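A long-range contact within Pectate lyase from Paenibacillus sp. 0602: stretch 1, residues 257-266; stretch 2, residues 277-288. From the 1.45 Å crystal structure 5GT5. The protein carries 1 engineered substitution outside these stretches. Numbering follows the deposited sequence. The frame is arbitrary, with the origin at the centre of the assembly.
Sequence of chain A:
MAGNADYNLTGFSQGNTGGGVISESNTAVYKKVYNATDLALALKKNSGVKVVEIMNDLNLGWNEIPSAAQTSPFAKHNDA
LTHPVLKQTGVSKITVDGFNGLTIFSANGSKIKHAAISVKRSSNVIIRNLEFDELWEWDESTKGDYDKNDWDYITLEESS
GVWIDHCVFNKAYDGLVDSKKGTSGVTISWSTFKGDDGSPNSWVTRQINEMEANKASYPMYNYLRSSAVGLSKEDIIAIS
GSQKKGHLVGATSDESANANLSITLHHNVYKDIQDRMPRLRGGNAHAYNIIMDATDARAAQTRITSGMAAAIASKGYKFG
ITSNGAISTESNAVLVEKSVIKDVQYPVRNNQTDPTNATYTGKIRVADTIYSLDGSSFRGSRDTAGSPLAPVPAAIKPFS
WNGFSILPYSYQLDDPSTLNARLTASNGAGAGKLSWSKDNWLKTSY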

# COMPACT_ATOMS: atom_id res chain seq x y z
N ALA A 257 -0.07 -15.57 2.17
CA ALA A 257 0.48 -14.22 1.99
C ALA A 257 1.49 -14.11 0.84
O ALA A 257 1.78 -13.02 0.37
CB ALA A 257 1.08 -13.70 3.29
N ASN A 258 2.05 -15.24 0.40
CA ASN A 258 3.01 -15.18 -0.70
C ASN A 258 2.35 -14.67 -1.97
O ASN A 258 3.02 -14.09 -2.84
CB ASN A 258 3.62 -16.56 -0.96
CG ASN A 258 4.51 -17.05 0.18
OD1 ASN A 258 5.01 -16.26 0.96
ND2 ASN A 258 4.77 -18.36 0.20
N ALA A 259 1.03 -14.86 -2.08
CA ALA A 259 0.34 -14.41 -3.29
C ALA A 259 0.41 -12.90 -3.42
O ALA A 259 0.28 -12.36 -4.54
CB ALA A 259 -1.11 -14.86 -3.27
N ASN A 260 0.66 -12.22 -2.30
CA ASN A 260 0.71 -10.76 -2.31
C ASN A 260 2.06 -10.15 -2.61
O ASN A 260 2.18 -8.92 -2.76
CB ASN A 260 0.20 -10.22 -0.98
CG ASN A 260 -1.20 -10.70 -0.67
OD1 ASN A 260 -1.42 -11.35 0.34
ND2 ASN A 260 -2.13 -10.44 -1.58
N LEU A 261 3.09 -11.00 -2.65
CA LEU A 261 4.43 -10.49 -2.93
C LEU A 261 4.52 -9.91 -4.32
O LEU A 261 4.06 -10.54 -5.28
CB LEU A 261 5.47 -11.60 -2.77
CG LEU A 261 5.57 -12.24 -1.39
CD1 LEU A 261 6.17 -13.65 -1.50
CD2 LEU A 261 6.36 -11.37 -0.41
N SER A 262 5.08 -8.71 -4.43
CA SER A 262 5.39 -8.15 -5.73
C SER A 262 6.73 -7.45 -5.68
O SER A 262 7.09 -6.75 -4.68
CB SER A 262 4.28 -7.24 -6.26
OG SER A 262 4.11 -6.06 -5.46
N ILE A 263 7.51 -7.68 -6.73
CA ILE A 263 8.84 -7.09 -6.83
C ILE A 263 9.26 -6.85 -8.28
O ILE A 263 8.99 -7.67 -9.17
CB ILE A 263 9.87 -7.97 -6.08
CG1 ILE A 263 11.22 -7.26 -6.01
CG2 ILE A 263 10.07 -9.36 -6.72
CD1 ILE A 263 12.16 -7.89 -4.96
N THR A 264 9.88 -5.70 -8.51
CA THR A 264 10.51 -5.35 -9.79
C THR A 264 11.99 -5.23 -9.57
O THR A 264 12.43 -4.52 -8.64
CB THR A 264 10.00 -4.00 -10.31
OG1 THR A 264 8.57 -4.04 -10.38
CG2 THR A 264 10.58 -3.67 -11.67
N LEU A 265 12.78 -5.88 -10.43
CA LEU A 265 14.25 -5.74 -10.46
C LEU A 265 14.64 -5.14 -11.81
O LEU A 265 14.23 -5.68 -12.84
CB LEU A 265 14.93 -7.11 -10.34
CG LEU A 265 14.46 -8.00 -9.18
CD1 LEU A 265 15.13 -9.36 -9.27
CD2 LEU A 265 14.75 -7.34 -7.83
N HIS A 266 15.43 -4.08 -11.86
CA HIS A 266 15.84 -3.57 -13.17
C HIS A 266 17.12 -2.78 -13.13
O HIS A 266 17.42 -2.10 -12.12
CB HIS A 266 14.70 -2.81 -13.90
CG HIS A 266 14.47 -1.43 -13.42
ND1 HIS A 266 15.16 -0.34 -13.93
CD2 HIS A 266 13.60 -0.92 -12.51
CE1 HIS A 266 14.74 0.76 -13.33
NE2 HIS A 266 13.78 0.44 -12.46
N MET A 277 17.81 -15.20 -8.33
CA MET A 277 17.77 -13.89 -9.02
C MET A 277 16.49 -13.67 -9.83
O MET A 277 16.53 -13.56 -11.05
CB MET A 277 18.99 -13.75 -9.93
CG MET A 277 20.30 -13.61 -9.13
SD MET A 277 21.78 -13.80 -10.15
CE MET A 277 21.77 -15.57 -10.35
N PRO A 278 15.32 -13.63 -9.15
CA PRO A 278 15.02 -13.89 -7.74
C PRO A 278 14.60 -15.34 -7.54
O PRO A 278 14.49 -16.10 -8.52
CB PRO A 278 13.85 -12.97 -7.48
CG PRO A 278 13.05 -13.10 -8.79
CD PRO A 278 14.09 -13.27 -9.89
N ARG A 279 14.39 -15.74 -6.29
CA ARG A 279 13.61 -16.95 -6.02
C ARG A 279 12.25 -16.53 -5.48
O ARG A 279 12.16 -15.95 -4.39
CB ARG A 279 14.29 -17.86 -5.00
CG ARG A 279 13.58 -19.22 -4.86
CD ARG A 279 13.75 -19.77 -3.44
NE ARG A 279 13.39 -21.18 -3.42
CZ ARG A 279 12.15 -21.64 -3.44
NH1 ARG A 279 11.09 -20.81 -3.44
NH2 ARG A 279 11.97 -22.97 -3.45
N LEU A 280 11.20 -16.83 -6.23
CA LEU A 280 9.84 -16.41 -5.86
C LEU A 280 8.95 -17.58 -5.46
O LEU A 280 8.99 -18.63 -6.09
CB LEU A 280 9.19 -15.73 -7.06
CG LEU A 280 7.75 -15.26 -6.84
CD1 LEU A 280 7.65 -14.14 -5.79
CD2 LEU A 280 7.21 -14.75 -8.18
N ARG A 281 8.12 -17.37 -4.43
CA ARG A 281 6.96 -18.23 -4.15
C ARG A 281 5.69 -17.41 -4.34
O ARG A 281 5.59 -16.29 -3.82
CB ARG A 281 6.96 -18.70 -2.69
CG ARG A 281 7.99 -19.72 -2.36
CD ARG A 281 7.85 -20.14 -0.89
NE ARG A 281 8.59 -21.36 -0.65
CZ ARG A 281 9.83 -21.45 -0.19
NH1 ARG A 281 10.53 -20.37 0.14
NH2 ARG A 281 10.38 -22.65 -0.04
N GLY A 282 4.71 -17.95 -5.08
CA GLY A 282 3.34 -17.44 -5.02
C GLY A 282 2.96 -16.13 -5.69
O GLY A 282 1.87 -16.00 -6.24
N GLY A 283 3.82 -15.12 -5.59
CA GLY A 283 3.46 -13.78 -6.04
C GLY A 283 3.84 -13.44 -7.46
O GLY A 283 3.67 -14.27 -8.36
N ASN A 284 4.32 -12.22 -7.67
CA ASN A 284 4.70 -11.69 -8.97
C ASN A 284 6.04 -11.03 -8.92
O ASN A 284 6.29 -10.18 -8.07
CB ASN A 284 3.69 -10.64 -9.46
CG ASN A 284 2.34 -11.22 -9.74
OD1 ASN A 284 2.17 -12.02 -10.65
ND2 ASN A 284 1.34 -10.79 -8.96
N ALA A 285 6.94 -11.42 -9.83
CA ALA A 285 8.24 -10.78 -9.93
C ALA A 285 8.55 -10.45 -11.37
O ALA A 285 8.38 -11.31 -12.24
CB ALA A 285 9.33 -11.67 -9.38
N HIS A 286 9.04 -9.23 -11.61
CA HIS A 286 9.40 -8.76 -12.95
C HIS A 286 10.83 -8.26 -12.91
O HIS A 286 11.14 -7.32 -12.16
CB HIS A 286 8.42 -7.65 -13.36
CG HIS A 286 8.72 -7.02 -14.69
ND1 HIS A 286 8.53 -5.68 -14.93
CD2 HIS A 286 9.13 -7.56 -15.86
CE1 HIS A 286 8.86 -5.41 -16.18
NE2 HIS A 286 9.24 -6.52 -16.77
N ALA A 287 11.70 -8.88 -13.71
CA ALA A 287 13.06 -8.40 -13.90
C ALA A 287 13.22 -7.96 -15.35
O ALA A 287 12.89 -8.69 -16.29
CB ALA A 287 14.06 -9.48 -13.57
N TYR A 288 13.69 -6.73 -15.53
CA TYR A 288 14.02 -6.26 -16.87
C TYR A 288 15.36 -5.56 -16.88
O TYR A 288 15.75 -4.91 -15.92
CB TYR A 288 12.91 -5.38 -17.46
CG TYR A 288 12.67 -3.99 -16.86
CD1 TYR A 288 11.79 -3.82 -15.78
CD2 TYR A 288 13.28 -2.84 -17.40
CE1 TYR A 288 11.50 -2.55 -15.29
CE2 TYR A 288 13.01 -1.56 -16.89
CZ TYR A 288 12.14 -1.44 -15.82
OH TYR A 288 11.86 -0.19 -15.31
O HOH W 1 1.47 -10.16 -6.09

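Strands 262-266 and 284-288 lie side by side in parallel, their axes 4.6 Å apart at closest approach and their N-to-C directions 8° apart, in register from S262 beside N284 to H266 beside Y288. Five backbone hydrogen bonds join them. N284 N donates to L261 O (2.9 Å), H286 N to I263 O (2.9 Å) and Y288 N to L265 O (2.9 Å); in return, I263 N donates to N284 O (3.1 Å) and L265 N to H286 O (2.8 Å). This is the usual parallel ladder: I263 and L265 spend both amide and carbonyl on the neighbouring strand, and so do N284 and H286, whereas the NH and CO of S262, T264, A285 and A287 take no part in it. The bond from I263 N is the longest and most bent, at 148°.

The same carbonyls also receive CA-H contacts. T264 CA approaches H286 O at 3.1 Å, and A287 CA approaches L265 O at 3.1 Å, so each of these oxygens faces an amide and a polarised C-H together. H266 CA to Y288 O, also 3.1 Å, carries the pattern to the end of the pair.

Before the strands, the 3-10 segment meets the turn at G282 and G283. N258 O accepts from L261 N within its own stretch (3.1 Å); G283 N, although 3.0 Å from N258 O, is poorly angled for it and donates instead to R281 O (2.8 Å). Both glycines are tightly fitted. A CB on G282 would fall 2.8 Å from N258 CB, and one on G283 only 2.2 Å from L261 O; the positive phi of G282 favours glycine as well. L261 O is the busiest acceptor here, taking a water hydrogen (water O to L261 O, 2.7 Å) besides the N284 amide. That water also donates to A259 O (2.9 Å from its O) and accepts from N284 ND2 (2.9 Å from its O), linking the A259 and L261 carbonyls to the side chain that opens strand 284-288.

On the sheet face carrying I263, L265, A285 and A287, the contacts are apolar. I263 CG2 rests 3.6 Å from A285 CB, and L265 CB lies 4.1 Å from A287 CB. L265 CD1 also reaches P278 CD at 4.1 Å, where P278 follows a cis peptide bond.

The other face carries S262, T264, H266, N284, H286 and Y288. S262 OG, T264 OG1, both H286 ring nitrogens and Y288 OH are hydrogen-bonded elsewhere in the structure. The contacts across this face involve carbon: T264 CG2 is 3.9 Å from Y288 CE1. The H266 and Y288 rings are nearly parallel (6°) but slid apart, with centroids 4.5 Å apart and little overlap. The offset places H266 CB almost directly above the Y288 ring, 3.4 Å from its centroid, as a CH-pi contact, while H266 CG approaches Y288 CZ at 3.3 Å.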